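Local coordinates for uncharacterized protein (Thermotoga maritima, PDB 1VMJ) that is of unknown function but belongs to the YjbQ (UPF0047) family, has been suggested to act as a thiamin phosphate synthase, and binds a sodium ion, at residues A[25-30]-A[100-105]; A[73-78]-A[108-113]; A[82-85]-A[90-93]; A[104-109]-A[134-139]; A[114-117]-A[122-125]. All coordinates share one frame; numbering follows the deposited sequence.

Contact 1: A[25-30]-A[100-105]. With NA (sodium ion), chain B.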
# COMPACT_ATOMS: atom_id res chain seq x y z
N LYS A 25 -1.63 18.49 -17.82
CA LYS A 25 -2.03 19.86 -18.13
C LYS A 25 -2.32 20.64 -16.85
O LYS A 25 -2.05 21.85 -16.77
CB LYS A 25 -3.26 19.84 -19.03
CG LYS A 25 -3.81 21.23 -19.34
CD LYS A 25 -4.92 21.18 -20.39
CE LYS A 25 -5.61 22.53 -20.51
NZ LYS A 25 -6.29 22.69 -21.83
N ARG A 26 -2.88 19.96 -15.86
CA ARG A 26 -3.28 20.61 -14.62
C ARG A 26 -2.55 20.00 -13.42
O ARG A 26 -1.85 19.00 -13.52
CB ARG A 26 -4.78 20.46 -14.43
CG ARG A 26 -5.59 20.91 -15.67
CD ARG A 26 -7.10 20.92 -15.43
NE ARG A 26 -7.84 21.56 -16.53
CZ ARG A 26 -8.20 20.98 -17.68
NH1 ARG A 26 -7.91 19.70 -17.92
NH2 ARG A 26 -8.86 21.67 -18.60
N ARG A 27 -2.74 20.62 -12.27
CA ARG A 27 -2.07 20.19 -11.05
C ARG A 27 -2.40 18.75 -10.65
O ARG A 27 -1.51 18.00 -10.22
CB ARG A 27 -2.46 21.13 -9.90
CG ARG A 27 -1.69 20.91 -8.62
CD ARG A 27 -2.22 21.81 -7.54
NE ARG A 27 -1.65 21.54 -6.23
CZ ARG A 27 -0.64 22.22 -5.70
NH1 ARG A 27 -0.09 23.22 -6.36
NH2 ARG A 27 -0.20 21.90 -4.49
N ARG A 28 -3.69 18.44 -10.72
CA ARG A 28 -4.18 17.12 -10.35
C ARG A 28 -4.92 16.47 -11.52
O ARG A 28 -5.68 17.14 -12.22
CB ARG A 28 -5.10 17.19 -9.13
CG ARG A 28 -4.45 17.79 -7.89
CD ARG A 28 -5.18 17.45 -6.60
NE ARG A 28 -6.38 18.26 -6.44
CZ ARG A 28 -6.39 19.51 -5.97
NH1 ARG A 28 -5.26 20.11 -5.63
NH2 ARG A 28 -7.53 20.18 -5.87
N GLU A 29 -4.72 15.17 -11.68
CA GLU A 29 -5.32 14.39 -12.76
C GLU A 29 -5.20 12.91 -12.47
O GLU A 29 -4.22 12.50 -11.89
CB GLU A 29 -4.63 14.71 -14.10
CG GLU A 29 -5.35 14.05 -15.29
CD GLU A 29 -4.78 14.39 -16.66
OE1 GLU A 29 -3.87 15.25 -16.75
OE2 GLU A 29 -5.28 13.79 -17.65
N PHE A 30 -6.22 12.13 -12.86
CA PHE A 30 -6.12 10.68 -12.86
C PHE A 30 -6.01 10.22 -14.31
O PHE A 30 -6.80 10.65 -15.16
CB PHE A 30 -7.34 10.04 -12.21
CG PHE A 30 -7.55 10.46 -10.78
CD1 PHE A 30 -6.66 10.09 -9.79
CD2 PHE A 30 -8.65 11.24 -10.43
CE1 PHE A 30 -6.87 10.48 -8.47
CE2 PHE A 30 -8.85 11.64 -9.11
CZ PHE A 30 -7.97 11.26 -8.14
N ASN A 100 3.49 22.36 -2.57
CA ASN A 100 2.98 21.02 -2.83
C ASN A 100 2.88 20.10 -1.62
O ASN A 100 2.66 18.91 -1.80
CB ASN A 100 3.80 20.35 -3.95
CG ASN A 100 5.24 20.03 -3.53
OD1 ASN A 100 5.63 20.19 -2.38
ND2 ASN A 100 6.01 19.51 -4.48
N ALA A 101 2.92 20.63 -0.40
CA ALA A 101 2.79 19.77 0.79
C ALA A 101 1.58 18.83 0.70
O ALA A 101 1.69 17.63 0.96
CB ALA A 101 2.76 20.61 2.05
N ASP A 102 0.44 19.36 0.27
CA ASP A 102 -0.78 18.57 0.19
C ASP A 102 -0.64 17.37 -0.73
O ASP A 102 -1.28 16.34 -0.49
CB ASP A 102 -1.96 19.40 -0.30
CG ASP A 102 -1.89 19.70 -1.80
OD1 ASP A 102 -1.00 20.47 -2.25
OD2 ASP A 102 -2.71 19.10 -2.54
N ALA A 103 0.18 17.50 -1.77
CA ALA A 103 0.33 16.43 -2.75
C ALA A 103 1.04 15.22 -2.12
O ALA A 103 0.75 14.07 -2.48
CB ALA A 103 1.08 16.91 -3.98
N HIS A 104 1.95 15.48 -1.19
CA HIS A 104 2.65 14.39 -0.49
C HIS A 104 1.66 13.63 0.38
O HIS A 104 1.74 12.40 0.51
CB HIS A 104 3.73 14.94 0.41
CG HIS A 104 4.82 15.67 -0.31
ND1 HIS A 104 6.01 15.06 -0.66
CD2 HIS A 104 4.92 16.96 -0.70
CE1 HIS A 104 6.78 15.95 -1.26
NE2 HIS A 104 6.15 17.10 -1.29
N LEU A 105 0.72 14.36 0.97
CA LEU A 105 -0.35 13.76 1.79
C LEU A 105 -1.39 13.00 0.95
O LEU A 105 -1.73 11.86 1.27
CB LEU A 105 -1.03 14.83 2.68
CG LEU A 105 -0.08 15.66 3.54
CD1 LEU A 105 -0.88 16.62 4.40
CD2 LEU A 105 0.87 14.85 4.35
NA NA B . 7.50 18.63 -1.84
O HOH W 1 -2.58 19.02 -5.15
O HOH W 2 8.60 20.21 -2.56
O HOH W 3 7.93 17.81 -3.82
O HOH W 4 9.41 17.49 -1.57
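R27 reaches D102 at full stretch: CG stands anti to the backbone N (chi1 -173°), and the chain then runs extended to NE, carrying the guanidinium across to the first turn of the helix. There NH2 donates to D102 OD1 at 2.8 Å in a salt bridge. The approach is edge to edge, with the two flat groups only 19° from coplanar and the oxygen taking the hydrogen on its syn side; the bond itself is bent, 145° at the hydrogen. One water fills the corner, accepting from R27 NE and from R28 NH1 and donating to D102 OD2 at 2.6 Å. D102 OD2 lies 4.1 Å from R28 NH1, well out of that guanidinium plane, so only the charges are near; E76 and E85 hold R28. The contact thus ties the loop leading into strand 29-32 to the N-terminus of helix 101-110. N100 occupies the N-cap position but makes no capping bond with its side chain: OD1 binds sodium at 2.5 Å, and ND2 pairs with D137. One turn on, H104 NE2 joins the same ion at 2.1 Å, with H93 completing the protein ligands. R27 NH1 also bridges to D99, and D102 OD2 to K106.

Contact 2: A[73-78]-A[108-113]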
# COMPACT_ATOMS: atom_id res chain seq x y z
N HIS A 73 -14.42 12.21 -9.60
CA HIS A 73 -14.85 13.41 -8.93
C HIS A 73 -14.91 13.20 -7.41
O HIS A 73 -14.41 14.02 -6.64
CB HIS A 73 -16.21 13.88 -9.46
CG HIS A 73 -16.78 15.02 -8.69
ND1 HIS A 73 -16.45 16.33 -8.95
CD2 HIS A 73 -17.62 15.05 -7.63
CE1 HIS A 73 -17.08 17.12 -8.10
NE2 HIS A 73 -17.81 16.37 -7.30
N ASP A 74 -15.47 12.08 -6.97
CA ASP A 74 -15.56 11.80 -5.55
C ASP A 74 -14.18 11.70 -4.89
O ASP A 74 -13.99 12.22 -3.80
CB ASP A 74 -16.33 10.50 -5.31
CG ASP A 74 -17.78 10.57 -5.78
OD1 ASP A 74 -18.35 11.69 -5.83
OD2 ASP A 74 -18.36 9.52 -6.11
N PHE A 75 -13.21 11.08 -5.55
CA PHE A 75 -11.85 11.02 -5.00
C PHE A 75 -11.26 12.44 -4.86
O PHE A 75 -10.61 12.75 -3.87
CB PHE A 75 -10.90 10.14 -5.86
CG PHE A 75 -10.96 8.68 -5.53
CD1 PHE A 75 -10.53 8.22 -4.31
CD2 PHE A 75 -11.37 7.77 -6.48
CE1 PHE A 75 -10.54 6.85 -4.04
CE2 PHE A 75 -11.39 6.42 -6.20
CZ PHE A 75 -10.98 5.96 -4.99
N GLU A 76 -11.46 13.28 -5.86
CA GLU A 76 -10.97 14.66 -5.80
C GLU A 76 -11.52 15.38 -4.58
O GLU A 76 -10.78 16.01 -3.80
CB GLU A 76 -11.32 15.40 -7.10
CG GLU A 76 -11.31 16.92 -7.01
CD GLU A 76 -9.94 17.55 -6.83
OE1 GLU A 76 -8.91 16.90 -7.09
OE2 GLU A 76 -9.90 18.74 -6.44
N VAL A 77 -12.83 15.30 -4.41
CA VAL A 77 -13.50 15.96 -3.28
C VAL A 77 -13.00 15.39 -1.94
O VAL A 77 -12.72 16.12 -1.00
CB VAL A 77 -15.04 15.80 -3.39
CG1 VAL A 77 -15.71 16.25 -2.11
CG2 VAL A 77 -15.55 16.57 -4.60
N TRP A 78 -12.88 14.07 -1.88
CA TRP A 78 -12.46 13.39 -0.64
C TRP A 78 -11.03 13.68 -0.26
O TRP A 78 -10.74 13.95 0.90
CB TRP A 78 -12.64 11.91 -0.88
CG TRP A 78 -12.35 11.01 0.24
CD1 TRP A 78 -12.98 10.97 1.44
CD2 TRP A 78 -11.41 9.93 0.24
NE1 TRP A 78 -12.49 9.93 2.20
CE2 TRP A 78 -11.53 9.28 1.48
CE3 TRP A 78 -10.48 9.44 -0.69
CZ2 TRP A 78 -10.76 8.18 1.82
CZ3 TRP A 78 -9.71 8.33 -0.34
CH2 TRP A 78 -9.85 7.72 0.90
N THR A 108 -0.14 9.76 -0.24
CA THR A 108 -0.09 8.81 0.84
C THR A 108 -1.42 8.07 0.98
O THR A 108 -1.43 6.85 1.14
CB THR A 108 0.34 9.50 2.13
OG1 THR A 108 1.63 10.09 1.95
CG2 THR A 108 0.38 8.52 3.29
N ILE A 109 -2.53 8.79 0.88
CA ILE A 109 -3.83 8.14 0.91
C ILE A 109 -4.01 7.15 -0.23
O ILE A 109 -4.44 6.02 -0.01
CB ILE A 109 -4.95 9.18 0.86
CG1 ILE A 109 -4.90 10.07 2.11
CG2 ILE A 109 -6.32 8.54 0.72
CD1 ILE A 109 -5.14 9.35 3.41
N MET A 110 -3.70 7.56 -1.45
CA MET A 110 -3.99 6.71 -2.61
C MET A 110 -2.97 5.58 -2.75
O MET A 110 -3.28 4.52 -3.33
CB MET A 110 -4.04 7.54 -3.89
CG MET A 110 -5.11 8.58 -3.97
SD MET A 110 -6.76 8.01 -3.65
CE MET A 110 -6.94 6.85 -4.96
N GLY A 111 -1.77 5.82 -2.24
CA GLY A 111 -0.69 4.86 -2.29
C GLY A 111 0.36 5.16 -3.35
O GLY A 111 0.11 5.75 -4.38
N ARG A 112 1.55 4.65 -3.10
CA ARG A 112 2.65 4.78 -4.02
C ARG A 112 2.65 3.81 -5.20
O ARG A 112 3.11 4.15 -6.27
CB ARG A 112 3.96 4.59 -3.23
CG ARG A 112 5.20 4.44 -4.11
CD ARG A 112 6.43 4.23 -3.26
NE ARG A 112 7.64 4.07 -4.03
CZ ARG A 112 8.12 2.90 -4.42
NH1 ARG A 112 7.48 1.78 -4.13
NH2 ARG A 112 9.28 2.85 -5.05
N GLU A 113 2.19 2.58 -4.95
CA GLU A 113 2.47 1.47 -5.84
C GLU A 113 1.30 0.50 -5.88
O GLU A 113 0.44 0.49 -4.99
CB GLU A 113 3.76 0.75 -5.42
CG GLU A 113 3.55 -0.14 -4.20
CD GLU A 113 4.55 -0.04 -3.02
OE1 GLU A 113 5.22 0.98 -2.74
OE2 GLU A 113 4.61 -1.05 -2.28
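W78, whose indole rim lies on I109, spends its NE1 on a hydrogen bond to L82 O of the third subunit; within the two segments the shortest side-chain bond is R112 NH1 to E113 OE1, 2.8 Å. In that salt bridge the carboxylate oxygen lies in the guanidinium plane but is itself met from above its own plane. R112 also grips E129 and the carbonyl of V115, both of the second subunit. The contact between the helices is apolar. M110 curls back on itself, bent at both chi2 and chi3, which lays its methyl over one face of the F75 ring: CE is 4.1 Å from the F75 centroid, 25° off the normal, a CH-pi contact. The sulfur follows from an oblique direction, SD 4.5 Å from the same centroid, making this a Met-aromatic pair. An alanine in place of F75 is likely to leave the M110 methyl without its ring face and open a gap beneath it. This is the packing of helix 69-82 against the C-terminal turn of helix 101-110, which ends at M110, before G111 turns phi positive. Further along, I109 CG2 nestles 3.6 Å from both CZ3 and CH2 of W78. M110 SD stands near the plane of the indole, at its edge, 4.4 Å from W78 CZ3. F75 and W78 also pack on L105 and I109 of the third subunit.

Contact 3: A[82-85]-A[90-93]. With NA (sodium ion), chain B.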
# COMPACT_ATOMS: atom_id res chain seq x y z
N LEU A 82 -9.52 15.41 3.11
CA LEU A 82 -8.54 14.79 4.00
C LEU A 82 -7.21 15.51 4.04
O LEU A 82 -6.53 15.47 5.08
CB LEU A 82 -8.30 13.36 3.57
CG LEU A 82 -9.45 12.37 3.63
CD1 LEU A 82 -8.95 11.01 3.23
CD2 LEU A 82 -10.04 12.36 5.01
N ALA A 83 -6.83 16.13 2.92
CA ALA A 83 -5.52 16.75 2.77
C ALA A 83 -5.60 17.98 1.88
O ALA A 83 -5.15 17.98 0.75
CB ALA A 83 -4.55 15.73 2.20
N PRO A 84 -6.24 19.05 2.39
CA PRO A 84 -6.49 20.24 1.60
C PRO A 84 -5.23 20.90 1.07
O PRO A 84 -4.25 21.03 1.77
CB PRO A 84 -7.23 21.16 2.57
CG PRO A 84 -6.97 20.61 3.88
CD PRO A 84 -6.82 19.16 3.72
N GLU A 85 -5.30 21.32 -0.19
CA GLU A 85 -4.22 22.04 -0.82
C GLU A 85 -3.89 23.32 -0.07
O GLU A 85 -2.72 23.64 0.16
CB GLU A 85 -4.60 22.37 -2.25
CG GLU A 85 -3.50 23.08 -3.01
CD GLU A 85 -3.91 23.44 -4.43
OE1 GLU A 85 -4.90 22.88 -4.97
OE2 GLU A 85 -3.19 24.28 -5.03
N GLN A 90 -0.54 26.44 6.01
CA GLN A 90 -0.79 25.46 7.06
C GLN A 90 0.25 24.38 7.11
O GLN A 90 0.29 23.64 8.07
CB GLN A 90 -2.13 24.81 6.88
CG GLN A 90 -2.21 23.79 5.80
CD GLN A 90 -3.63 23.36 5.49
OE1 GLN A 90 -4.27 22.74 6.33
NE2 GLN A 90 -4.10 23.64 4.28
N TYR A 91 1.06 24.29 6.06
CA TYR A 91 2.08 23.24 5.98
C TYR A 91 3.49 23.81 6.04
O TYR A 91 3.87 24.65 5.21
CB TYR A 91 1.94 22.44 4.70
CG TYR A 91 0.60 21.79 4.49
CD1 TYR A 91 0.15 20.77 5.34
CD2 TYR A 91 -0.23 22.19 3.44
CE1 TYR A 91 -1.06 20.17 5.16
CE2 TYR A 91 -1.49 21.58 3.25
CZ TYR A 91 -1.89 20.57 4.11
OH TYR A 91 -3.11 19.94 3.94
N LYS A 92 4.28 23.30 6.99
CA LYS A 92 5.67 23.72 7.14
C LYS A 92 6.54 23.37 5.95
O LYS A 92 7.51 24.05 5.69
CB LYS A 92 6.31 23.14 8.41
CG LYS A 92 5.63 23.55 9.70
CD LYS A 92 5.56 25.05 9.87
N HIS A 93 6.19 22.30 5.23
CA HIS A 93 6.91 21.96 4.01
C HIS A 93 6.88 23.10 3.00
O HIS A 93 7.80 23.23 2.19
CB HIS A 93 6.34 20.70 3.40
CG HIS A 93 7.04 20.25 2.17
ND1 HIS A 93 8.35 19.81 2.19
CD2 HIS A 93 6.64 20.18 0.88
CE1 HIS A 93 8.71 19.46 0.97
NE2 HIS A 93 7.69 19.66 0.15
NA NA B . 7.50 18.63 -1.84
O HOH W 2 8.60 20.21 -2.56
O HOH W 4 9.41 17.49 -1.57
O HOH W 3 7.93 17.81 -3.82
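The long connection between helix 69-82 and helix 101-110 folds back on itself here, pinning P84 to Y91 two residues before the metal ligand H93. Y91 OH donates to P84 O at 2.7 Å, arriving in the carbonyl plane on a lone pair, 140° at the oxygen. The ring therefore presents its edge to the backbone, with Y91 CE2 3.2 Å from P84 O and 3.9 Å from E85 O. The proline ring crosses the phenol at about a right angle, P84 CD lying 3.8 Å from Y91 OH. Q90 closes one face: its CG sits over the centre of the Y91 ring, and the extended chain carries NE2 to 3.6 Å from P84 O, too long to be counted a hydrogen bond; the amide bonds P87 O instead. A phenylalanine at Y91 would probably leave P84 O without its hydroxyl partner and the turn less firmly closed. The ring also packs on A101 and L105 of helix 101-110, while the backbone N atoms of K92 and H93 bond to D74 of the second subunit. H93 NE2 binds sodium at 2.2 Å, while ND1 bonds E68 of the second subunit. With N100, H104 and three waters this makes a six-coordinate, roughly octahedral metal site beside a subunit interface.

Contact 4: A[104-109]-A[134-139]. With NA (sodium ion), chain B.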
# COMPACT_ATOMS: atom_id res chain seq x y z
N HIS A 104 1.95 15.48 -1.19
CA HIS A 104 2.65 14.39 -0.49
C HIS A 104 1.66 13.63 0.38
O HIS A 104 1.74 12.40 0.51
CB HIS A 104 3.73 14.94 0.41
CG HIS A 104 4.82 15.67 -0.31
ND1 HIS A 104 6.01 15.06 -0.66
CD2 HIS A 104 4.92 16.96 -0.70
CE1 HIS A 104 6.78 15.95 -1.26
NE2 HIS A 104 6.15 17.10 -1.29
N LEU A 105 0.72 14.36 0.97
CA LEU A 105 -0.35 13.76 1.79
C LEU A 105 -1.39 13.00 0.95
O LEU A 105 -1.73 11.86 1.27
CB LEU A 105 -1.03 14.83 2.68
CG LEU A 105 -0.08 15.66 3.54
CD1 LEU A 105 -0.88 16.62 4.40
CD2 LEU A 105 0.87 14.85 4.35
N LYS A 106 -1.87 13.61 -0.12
CA LYS A 106 -2.84 12.98 -1.01
C LYS A 106 -2.28 11.66 -1.56
O LYS A 106 -2.97 10.65 -1.62
CB LYS A 106 -3.24 13.93 -2.15
CG LYS A 106 -4.13 15.08 -1.77
CD LYS A 106 -4.53 15.85 -3.03
CE LYS A 106 -5.64 16.86 -2.77
NZ LYS A 106 -5.18 17.96 -1.93
N ARG A 107 -1.01 11.67 -1.97
CA ARG A 107 -0.43 10.45 -2.55
C ARG A 107 -0.36 9.37 -1.49
O ARG A 107 -0.51 8.19 -1.82
CB ARG A 107 0.94 10.72 -3.21
CG ARG A 107 2.20 10.33 -2.43
CD ARG A 107 2.46 8.85 -2.39
NE ARG A 107 3.82 8.49 -1.98
CZ ARG A 107 4.83 8.31 -2.81
NH1 ARG A 107 4.69 8.43 -4.12
NH2 ARG A 107 6.02 7.97 -2.34
N THR A 108 -0.14 9.76 -0.24
CA THR A 108 -0.09 8.81 0.84
C THR A 108 -1.42 8.07 0.98
O THR A 108 -1.43 6.85 1.14
CB THR A 108 0.34 9.50 2.13
OG1 THR A 108 1.63 10.09 1.95
CG2 THR A 108 0.38 8.52 3.29
N ILE A 109 -2.53 8.79 0.88
CA ILE A 109 -3.83 8.14 0.91
C ILE A 109 -4.01 7.15 -0.23
O ILE A 109 -4.44 6.02 -0.01
CB ILE A 109 -4.95 9.18 0.86
CG1 ILE A 109 -4.90 10.07 2.11
CG2 ILE A 109 -6.32 8.54 0.72
CD1 ILE A 109 -5.14 9.35 3.41
N GLY A 134 -2.09 8.70 -10.45
CA GLY A 134 -2.72 9.78 -9.74
C GLY A 134 -1.74 10.91 -9.55
O GLY A 134 -0.83 10.84 -8.70
N GLU A 135 -1.87 11.93 -10.36
CA GLU A 135 -1.01 13.09 -10.28
C GLU A 135 -1.58 14.10 -9.29
O GLU A 135 -2.71 14.52 -9.45
CB GLU A 135 -0.91 13.76 -11.67
CG GLU A 135 0.01 14.97 -11.70
CD GLU A 135 1.41 14.60 -11.28
OE1 GLU A 135 2.19 14.13 -12.16
OE2 GLU A 135 1.72 14.76 -10.08
N PHE A 136 -0.79 14.50 -8.28
CA PHE A 136 -1.22 15.51 -7.33
C PHE A 136 -0.40 16.81 -7.38
O PHE A 136 -0.73 17.76 -6.69
CB PHE A 136 -1.28 14.92 -5.92
CG PHE A 136 -2.19 13.72 -5.85
CD1 PHE A 136 -3.52 13.86 -6.16
CD2 PHE A 136 -1.71 12.46 -5.56
CE1 PHE A 136 -4.37 12.77 -6.15
CE2 PHE A 136 -2.56 11.38 -5.55
CZ PHE A 136 -3.89 11.56 -5.85
N ASP A 137 0.67 16.81 -8.17
CA ASP A 137 1.49 18.02 -8.35
C ASP A 137 2.14 17.99 -9.74
O ASP A 137 3.35 17.83 -9.89
CB ASP A 137 2.54 18.14 -7.24
CG ASP A 137 3.41 19.39 -7.40
OD1 ASP A 137 2.87 20.45 -7.83
OD2 ASP A 137 4.64 19.32 -7.11
N GLY A 138 1.28 18.14 -10.73
CA GLY A 138 1.66 17.93 -12.13
C GLY A 138 2.16 19.17 -12.85
O GLY A 138 2.76 20.03 -12.24
N MET A 139 1.93 19.22 -14.16
CA MET A 139 2.46 20.29 -15.02
C MET A 139 3.98 20.31 -15.06
O MET A 139 4.60 21.35 -15.26
CB MET A 139 1.91 21.66 -14.61
CG MET A 139 0.41 21.65 -14.55
SD MET A 139 -0.35 23.24 -14.14
CE MET A 139 0.36 23.61 -12.56
NA NA B . 7.50 18.63 -1.84
O HOH W 2 8.60 20.21 -2.56
O HOH W 4 9.41 17.49 -1.57
O HOH W 3 7.93 17.81 -3.82
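Buried aromatic packing joins helix 101-110 to the end of strand 130-135: the F136 ring, just past the strand, slots in beneath K106 and R107. With CG anti to its carbonyl carbon (chi1 -57°), F136 swings its ring flat under the helix. K106 CB lies over the middle of one face, 3.9 Å from the F136 centroid and 13° off the normal, a CH-pi contact. Farther out the lysine chain continues across the ring, CD coming within 3.8 Å of F136 CD1. R107 approaches obliquely with backbone as well as side chain: its N is 3.7 Å and its CB 3.9 Å from F136 CD2. Below the ring, G134 backs the other face toward the rim. L79, A103 and M110 also pack on the ring. The turn after F136 is fastened by D137 N, which donates to E135 OE2 at 3.0 Å on the anti side of the carboxylate, somewhat out of its plane; E135 OE2 also holds K142. On the helix, T108 OG1 gives its hydrogen to H104 O at 2.7 Å, while the H104 ring binds the sodium ion through NE2. Both basic residues thus lend F136 their hydrocarbon and backbone parts and send their charges elsewhere, K106 NZ to A83 O, D102 and E80, and R107 to A60 O and to I64 O of the second subunit. The ring therefore probably meets little of either charge directly.

Contact 5: A[114-117]-A[122-125]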
# COMPACT_ATOMS: atom_id res chain seq x y z
N VAL A 114 1.27 -0.28 -6.94
CA VAL A 114 0.50 -1.52 -7.00
C VAL A 114 1.45 -2.64 -7.33
O VAL A 114 2.47 -2.44 -8.03
CB VAL A 114 -0.65 -1.47 -8.03
CG1 VAL A 114 -1.62 -0.35 -7.65
CG2 VAL A 114 -0.13 -1.26 -9.45
N VAL A 115 1.11 -3.83 -6.83
CA VAL A 115 1.78 -5.05 -7.22
C VAL A 115 0.70 -5.97 -7.77
O VAL A 115 -0.33 -6.17 -7.14
CB VAL A 115 2.52 -5.71 -6.04
CG1 VAL A 115 3.18 -7.00 -6.49
CG2 VAL A 115 3.54 -4.74 -5.46
N ILE A 116 0.94 -6.48 -8.97
CA ILE A 116 -0.05 -7.21 -9.73
C ILE A 116 0.52 -8.54 -10.18
O ILE A 116 1.66 -8.61 -10.68
CB ILE A 116 -0.49 -6.39 -10.98
CG1 ILE A 116 -1.04 -5.02 -10.58
CG2 ILE A 116 -1.51 -7.17 -11.79
CD1 ILE A 116 -1.26 -4.15 -11.72
N ALA A 117 -0.25 -9.60 -9.98
CA ALA A 117 0.18 -10.92 -10.44
C ALA A 117 0.15 -11.00 -11.96
O ALA A 117 -0.79 -10.48 -12.60
CB ALA A 117 -0.74 -11.98 -9.86
N LYS A 122 -0.59 -12.51 -18.65
CA LYS A 122 -1.48 -11.37 -18.50
C LYS A 122 -1.54 -10.93 -17.07
O LYS A 122 -1.38 -11.74 -16.16
CB LYS A 122 -2.90 -11.76 -18.92
CG LYS A 122 -3.06 -12.22 -20.36
CD LYS A 122 -2.73 -11.12 -21.35
CE LYS A 122 -2.84 -11.58 -22.79
NZ LYS A 122 -4.25 -11.87 -23.12
N MET A 123 -1.86 -9.66 -16.88
CA MET A 123 -2.18 -9.16 -15.55
C MET A 123 -3.41 -9.92 -15.04
O MET A 123 -4.39 -10.08 -15.78
CB MET A 123 -2.47 -7.67 -15.58
CG MET A 123 -1.20 -6.87 -15.75
SD MET A 123 -1.45 -5.10 -15.52
CE MET A 123 -2.36 -4.75 -17.02
N ASP A 124 -3.33 -10.37 -13.80
CA ASP A 124 -4.35 -11.24 -13.21
C ASP A 124 -5.29 -10.35 -12.40
O ASP A 124 -5.06 -10.11 -11.21
CB ASP A 124 -3.62 -12.28 -12.37
CG ASP A 124 -4.43 -13.49 -12.09
OD1 ASP A 124 -5.67 -13.50 -12.27
OD2 ASP A 124 -3.80 -14.46 -11.62
N LEU A 125 -6.29 -9.80 -13.08
CA LEU A 125 -7.13 -8.73 -12.54
C LEU A 125 -8.57 -9.18 -12.42
O LEU A 125 -9.05 -10.02 -13.22
CB LEU A 125 -7.09 -7.50 -13.43
CG LEU A 125 -5.73 -6.82 -13.61
CD1 LEU A 125 -5.81 -5.65 -14.56
CD2 LEU A 125 -5.16 -6.43 -12.30
O HOH W 5 -2.98 -8.92 -8.76
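A117 O receives D124 N at 2.8 Å, closing a beta hairpin between strand 113-119 and the short strand 122-123, one of the two outer strands of its sheet within this chain. The bond is moderately straight, 150° at the hydrogen, with the donor tilted 24° from the carbonyl plane. M123 CA also turns its hydrogen to A117 O, 3.5 Å away, a second, weaker donor. Beside this bond A117 and D124 touch through their CB atoms, 3.8 Å apart. I116 packs on the second strand and the residues after it with two branches: CD1 meets M123 SD at 3.9 Å, and CG2 sits against L125 CD2 at 3.8 Å. Standing anti to the backbone N, I116 CG2 also lies near M123 CB. In the next shell, helix 34-44 packs on M123 through L37, E38 and V41, and I64 of strand 60-65 touches I116. The D124 carboxylate finds its partners outside the pairing: OD2 bonds T119 OG1 and forms a salt bridge with R17 of the third subunit; A117 and D124 lie against K147 and L145 of that same chain. The N-H of A117 donates to a water, 3.1 Å from A117 N.

How the contacts relate
Contacts 1, 3 and 4 meet at the sodium ion, which H93 shares with N100, just before helix 101-110, and H104 on it; contacts 1 and 4 share H104, their centres 4 Å apart. R28 NH2 of contact 1 bridges to E76 OE2 of contact 2 at 2.8 Å, and R28 NH1 to E85 OE1 of contact 3 at 2.9 Å. A83 O of contact 3 receives K106 NZ of contact 4 at 2.7 Å. Contact 2 continues from contact 4, M110 CG lying 3.7 Å from F136 CZ. Contact 5 adjoins contact 2 in sequence but otherwise touches none, lying across the chain's centre from contacts 1, 3 and 4, about 23 Å from contact 4 between centres.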